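Local coordinates for protein short-chain dehydrogenase/reductase SDR (Paraburkholderia phymatum, PDB 5VA8) that binds NADP through a Rossmann-type fold and probably catalyses an NADP(H)-dependent oxidation or reduction, as in other short-chain dehydrogenases/reductases, at residues A[27-32]-A[53-58]. Numbering follows the deposited sequence.
With NAP (NADP nicotinamide-adenine-dinucleotide phosphate), chain E.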
ATOM      1  N   LEU A  27     -14.990 -21.181  -5.742  1.00 13.89           N
ATOM      2  CA  LEU A  27     -13.608 -20.840  -6.079  1.00 14.94           C
ATOM      3  C   LEU A  27     -12.668 -22.011  -5.846  1.00 15.59           C
ATOM      4  O   LEU A  27     -11.745 -22.241  -6.639  1.00 14.13           O
ATOM      5  CB  LEU A  27     -13.144 -19.641  -5.264  1.00 15.71           C
ATOM      6  CG  LEU A  27     -13.978 -18.382  -5.456  1.00 15.16           C
ATOM      7  CD1 LEU A  27     -13.411 -17.269  -4.607  1.00 15.11           C
ATOM      8  CD2 LEU A  27     -14.007 -17.984  -6.929  1.00 16.64           C
ATOM      9  N   GLY A  28     -12.864 -22.747  -4.750  1.00 13.90           N
ATOM     10  CA  GLY A  28     -12.014 -23.899  -4.503  1.00 12.29           C
ATOM     11  C   GLY A  28     -12.149 -24.941  -5.598  1.00 15.61           C
ATOM     12  O   GLY A  28     -11.151 -25.476  -6.087  1.00 13.92           O
ATOM     13  N   ARG A  29     -13.393 -25.241  -6.005  1.00 13.59           N
ATOM     14  CA  ARG A  29     -13.587 -26.140  -7.139  1.00 13.08           C
ATOM     15  C   ARG A  29     -12.891 -25.603  -8.387  1.00 14.71           C
ATOM     16  O   ARG A  29     -12.232 -26.357  -9.116  1.00 15.96           O
ATOM     17  CB  ARG A  29     -15.077 -26.356  -7.415  1.00 14.31           C
ATOM     18  CG  ARG A  29     -15.304 -27.247  -8.635  1.00 16.12           C
ATOM     19  CD  ARG A  29     -16.769 -27.584  -8.914  1.00 18.87           C
ATOM     20  NE  ARG A  29     -16.863 -28.355 -10.157  1.00 25.29           N
ATOM     21  CZ  ARG A  29     -17.986 -28.880 -10.648  1.00 30.94           C
ATOM     22  NH1 ARG A  29     -19.139 -28.723 -10.012  1.00 32.12           N
ATOM     23  NH2 ARG A  29     -17.952 -29.564 -11.786  1.00 36.80           N
ATOM     24  N   GLY A  30     -13.015 -24.302  -8.639  1.00 14.82           N
ATOM     25  CA  GLY A  30     -12.357 -23.724  -9.800  1.00 14.76           C
ATOM     26  C   GLY A  30     -10.852 -23.932  -9.782  1.00 14.40           C
ATOM     27  O   GLY A  30     -10.245 -24.189 -10.825  1.00 16.46           O
ATOM     28  N   CYS A  31     -10.232 -23.819  -8.602  1.00 13.29           N
ATOM     29  CA  CYS A  31      -8.800 -24.087  -8.495  1.00 12.10           C
ATOM     30  C   CYS A  31      -8.492 -25.557  -8.746  1.00 14.20           C
ATOM     31  O   CYS A  31      -7.535 -25.886  -9.462  1.00 14.59           O
ATOM     32  CB  CYS A  31      -8.271 -23.668  -7.121  1.00 12.62           C
ATOM     33  SG  CYS A  31      -8.336 -21.888  -6.828  1.00 14.26           S
ATOM     34  N   ALA A  32      -9.287 -26.457  -8.159  1.00 13.78           N
ATOM     35  CA  ALA A  32      -9.055 -27.882  -8.361  1.00 14.36           C
ATOM     36  C   ALA A  32      -9.175 -28.262  -9.827  1.00 14.67           C
ATOM     37  O   ALA A  32      -8.350 -29.022 -10.344  1.00 16.79           O
ATOM     38  CB  ALA A  32     -10.036 -28.700  -7.519  1.00 15.26           C
ATOM     39  N   ASP A  53     -18.402 -35.881  -3.564  1.00 17.30           N
ATOM     40  CA  ASP A  53     -18.217 -37.058  -4.409  1.00 17.33           C
ATOM     41  C   ASP A  53     -18.551 -36.752  -5.860  1.00 19.32           C
ATOM     42  O   ASP A  53     -17.908 -37.274  -6.777  1.00 20.43           O
ATOM     43  CB  ASP A  53     -19.090 -38.209  -3.905  1.00 18.97           C
ATOM     44  CG  ASP A  53     -18.683 -38.699  -2.532  1.00 20.68           C
ATOM     45  OD1 ASP A  53     -17.594 -38.320  -2.059  1.00 22.33           O
ATOM     46  OD2 ASP A  53     -19.465 -39.474  -1.934  1.00 24.22           O
ATOM     47  N   ALA A  54     -19.558 -35.914  -6.089  1.00 18.52           N
ATOM     48  CA  ALA A  54     -19.950 -35.597  -7.459  1.00 19.62           C
ATOM     49  C   ALA A  54     -18.880 -34.763  -8.152  1.00 20.92           C
ATOM     50  O   ALA A  54     -18.496 -35.041  -9.296  1.00 19.83           O
ATOM     51  CB  ALA A  54     -21.294 -34.871  -7.456  1.00 22.13           C
ATOM     52  N   THR A  55     -18.372 -33.739  -7.467  1.00 17.56           N
ATOM     53  CA  THR A  55     -17.295 -32.942  -8.042  1.00 17.16           C
ATOM     54  C   THR A  55     -16.047 -33.787  -8.272  1.00 18.55           C
ATOM     55  O   THR A  55     -15.361 -33.627  -9.289  1.00 18.19           O
ATOM     56  CB  THR A  55     -16.998 -31.749  -7.136  1.00 15.35           C
ATOM     57  OG1 THR A  55     -18.136 -30.877  -7.145  1.00 17.54           O
ATOM     58  CG2 THR A  55     -15.769 -30.979  -7.617  1.00 14.84           C
ATOM     59  N   ALA A  56     -15.736 -34.699  -7.344  1.00 16.08           N
ATOM     60  CA  ALA A  56     -14.584 -35.569  -7.558  1.00 17.48           C
ATOM     61  C   ALA A  56     -14.762 -36.405  -8.823  1.00 19.44           C
ATOM     62  O   ALA A  56     -13.836 -36.515  -9.637  1.00 18.74           O
ATOM     63  CB  ALA A  56     -14.355 -36.463  -6.340  1.00 18.59           C
ATOM     64  N   ALA A  57     -15.958 -36.968  -9.023  1.00 17.80           N
ATOM     65  CA  ALA A  57     -16.210 -37.757 -10.226  1.00 17.85           C
ATOM     66  C   ALA A  57     -16.093 -36.903 -11.480  1.00 20.00           C
ATOM     67  O   ALA A  57     -15.558 -37.355 -12.498  1.00 20.96           O
ATOM     68  CB  ALA A  57     -17.589 -38.410 -10.153  1.00 19.12           C
ATOM     69  N   ALA A  58     -16.586 -35.665 -11.424  1.00 17.29           N
ATOM     70  CA  ALA A  58     -16.495 -34.783 -12.583  1.00 20.12           C
ATOM     71  C   ALA A  58     -15.044 -34.499 -12.954  1.00 22.19           C
ATOM     72  O   ALA A  58     -14.683 -34.535 -14.134  1.00 19.79           O
ATOM     73  CB  ALA A  58     -17.244 -33.479 -12.310  1.00 20.20           C
TER
HETATM   74  PA  NAP E 301     -18.899 -21.586  -2.086  1.00 16.95           P
HETATM   75  O1A NAP E 301     -19.290 -21.532  -3.507  1.00 17.38           O
HETATM   76  O2A NAP E 301     -20.034 -21.649  -1.086  1.00 19.64           O
HETATM   77  O5B NAP E 301     -17.939 -22.860  -1.925  1.00 15.61           O
HETATM   78  C5B NAP E 301     -17.401 -23.163  -0.629  1.00 14.30           C
HETATM   79  C4B NAP E 301     -16.813 -24.544  -0.706  1.00 13.32           C
HETATM   80  O4B NAP E 301     -16.028 -24.778   0.481  1.00 15.40           O
HETATM   81  C3B NAP E 301     -17.831 -25.684  -0.751  1.00 13.60           C
HETATM   82  O3B NAP E 301     -17.281 -26.781  -1.468  1.00 13.40           O
HETATM   83  C2B NAP E 301     -17.984 -26.024   0.728  1.00 15.12           C
HETATM   84  O2B NAP E 301     -18.564 -27.343   0.856  1.00 14.77           O
HETATM   85  C1B NAP E 301     -16.526 -25.904   1.175  1.00 15.76           C
HETATM   86  N9A NAP E 301     -16.345 -25.646   2.600  1.00 15.08           N
HETATM   87  C8A NAP E 301     -16.815 -24.570   3.305  1.00 15.00           C
HETATM   88  N7A NAP E 301     -16.413 -24.531   4.553  1.00 15.86           N
HETATM   89  C5A NAP E 301     -15.630 -25.668   4.683  1.00 14.06           C
HETATM   90  C6A NAP E 301     -14.923 -26.215   5.772  1.00 14.78           C
HETATM   91  N6A NAP E 301     -14.885 -25.659   6.988  1.00 15.46           N
HETATM   92  N1A NAP E 301     -14.254 -27.372   5.572  1.00 13.43           N
HETATM   93  C2A NAP E 301     -14.286 -27.928   4.354  1.00 12.05           C
HETATM   94  N3A NAP E 301     -14.917 -27.505   3.253  1.00 13.47           N
HETATM   95  C4A NAP E 301     -15.579 -26.367   3.487  1.00 13.44           C
HETATM   96  O3  NAP E 301     -17.994 -20.328  -1.692  1.00 16.56           O
HETATM   97  PN  NAP E 301     -16.939 -19.446  -2.514  1.00 14.58           P
HETATM   98  O1N NAP E 301     -16.137 -20.322  -3.390  1.00 14.00           O
HETATM   99  O2N NAP E 301     -17.671 -18.308  -3.108  1.00 16.54           O
HETATM  100  O5D NAP E 301     -16.050 -18.902  -1.304  1.00 17.22           O
HETATM  101  C5D NAP E 301     -14.796 -19.521  -0.954  1.00 17.65           C
HETATM  102  C4D NAP E 301     -14.118 -18.584   0.014  1.00 12.18           C
HETATM  103  O4D NAP E 301     -13.823 -17.342  -0.667  1.00 12.69           O
HETATM  104  C3D NAP E 301     -14.941 -18.199   1.250  1.00 13.50           C
HETATM  105  O3D NAP E 301     -14.095 -18.032   2.387  1.00 14.57           O
HETATM  106  C2D NAP E 301     -15.536 -16.855   0.842  1.00 12.60           C
HETATM  107  O2D NAP E 301     -15.908 -16.018   1.933  1.00 13.16           O
HETATM  108  C1D NAP E 301     -14.343 -16.283   0.083  1.00 12.74           C
HETATM  109  N1N NAP E 301     -14.690 -15.181  -0.848  1.00 13.77           N
HETATM  110  C2N NAP E 301     -15.693 -15.332  -1.729  1.00 14.94           C
HETATM  111  C3N NAP E 301     -15.970 -14.327  -2.632  1.00 16.16           C
HETATM  112  C7N NAP E 301     -17.049 -14.379  -3.671  1.00 15.02           C
HETATM  113  O7N NAP E 301     -17.504 -13.310  -4.119  1.00 15.64           O
HETATM  114  N7N NAP E 301     -17.572 -15.563  -3.976  1.00 13.86           N
HETATM  115  C4N NAP E 301     -15.140 -13.209  -2.650  1.00 26.82           C
HETATM  116  C5N NAP E 301     -14.124 -13.083  -1.718  1.00 16.99           C
HETATM  117  C6N NAP E 301     -13.922 -14.076  -0.808  1.00 14.96           C
HETATM  118  P2B NAP E 301     -19.242 -27.831   2.235  1.00 15.21           P
HETATM  119  O1X NAP E 301     -18.130 -28.001   3.216  1.00 16.06           O
HETATM  120  O2X NAP E 301     -20.243 -26.758   2.668  1.00 14.89           O
HETATM  121  O3X NAP E 301     -19.942 -29.149   1.849  1.00 20.06           O
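In the nucleotide-binding half of this Rossmann fold, the first two helices of the beta-alpha-beta units meet where Arg-29 reaches across to Thr-55 and Ala-58. Helix 26-37 follows strand 17-20 and the loop that contacts NADP; helix 49-63 follows the next strand. The backbones stay apart, with CA of Arg-29 and CA of Thr-55 7.8 Å from each other, so the arginine does most of the bridging. Its CG lies anti to the backbone N (chi1 178°), and the chain runs on extended, so that it crosses the Thr-55 side chain at a slant. The methyl CG2 of Thr-55 packs 3.8 Å from CD of Arg-29, while OG1 of Thr-55 sits over one face of the guanidinium, 3.7 Å from NH1. That hydroxyl is engaged elsewhere, hydrogen-bonded to the carbonyl O of Ser-24, linking helix 49-63 to the loop after strand 17-20, and weakly to the O of Thr-51 one turn back in its own helix. Farther out, NH2 of Arg-29 comes within 4.0 Å of CB of Ala-58, and NE forms a salt bridge with Glu-33 one turn along its own helix; this pairing probably helps to hold the guanidinium in place. At the start of the same helix, the backbone N of Leu-27 donates a 2.8 Å hydrogen bond to O1N of the NADP pyrophosphate (N-H...O angle 160°). The amino-terminal end of the helix thus meets the phosphate, as is usual in dinucleotide-binding folds, and its dipole probably favours the negative charge. On the sheet side, Ala-32 and Thr-55 both touch Ile-44 of strand 41-46, and Ala-56 also reaches strand 67-71; the side chains of Leu-27 and Cys-31 touch Phe-236 of helix 233-243.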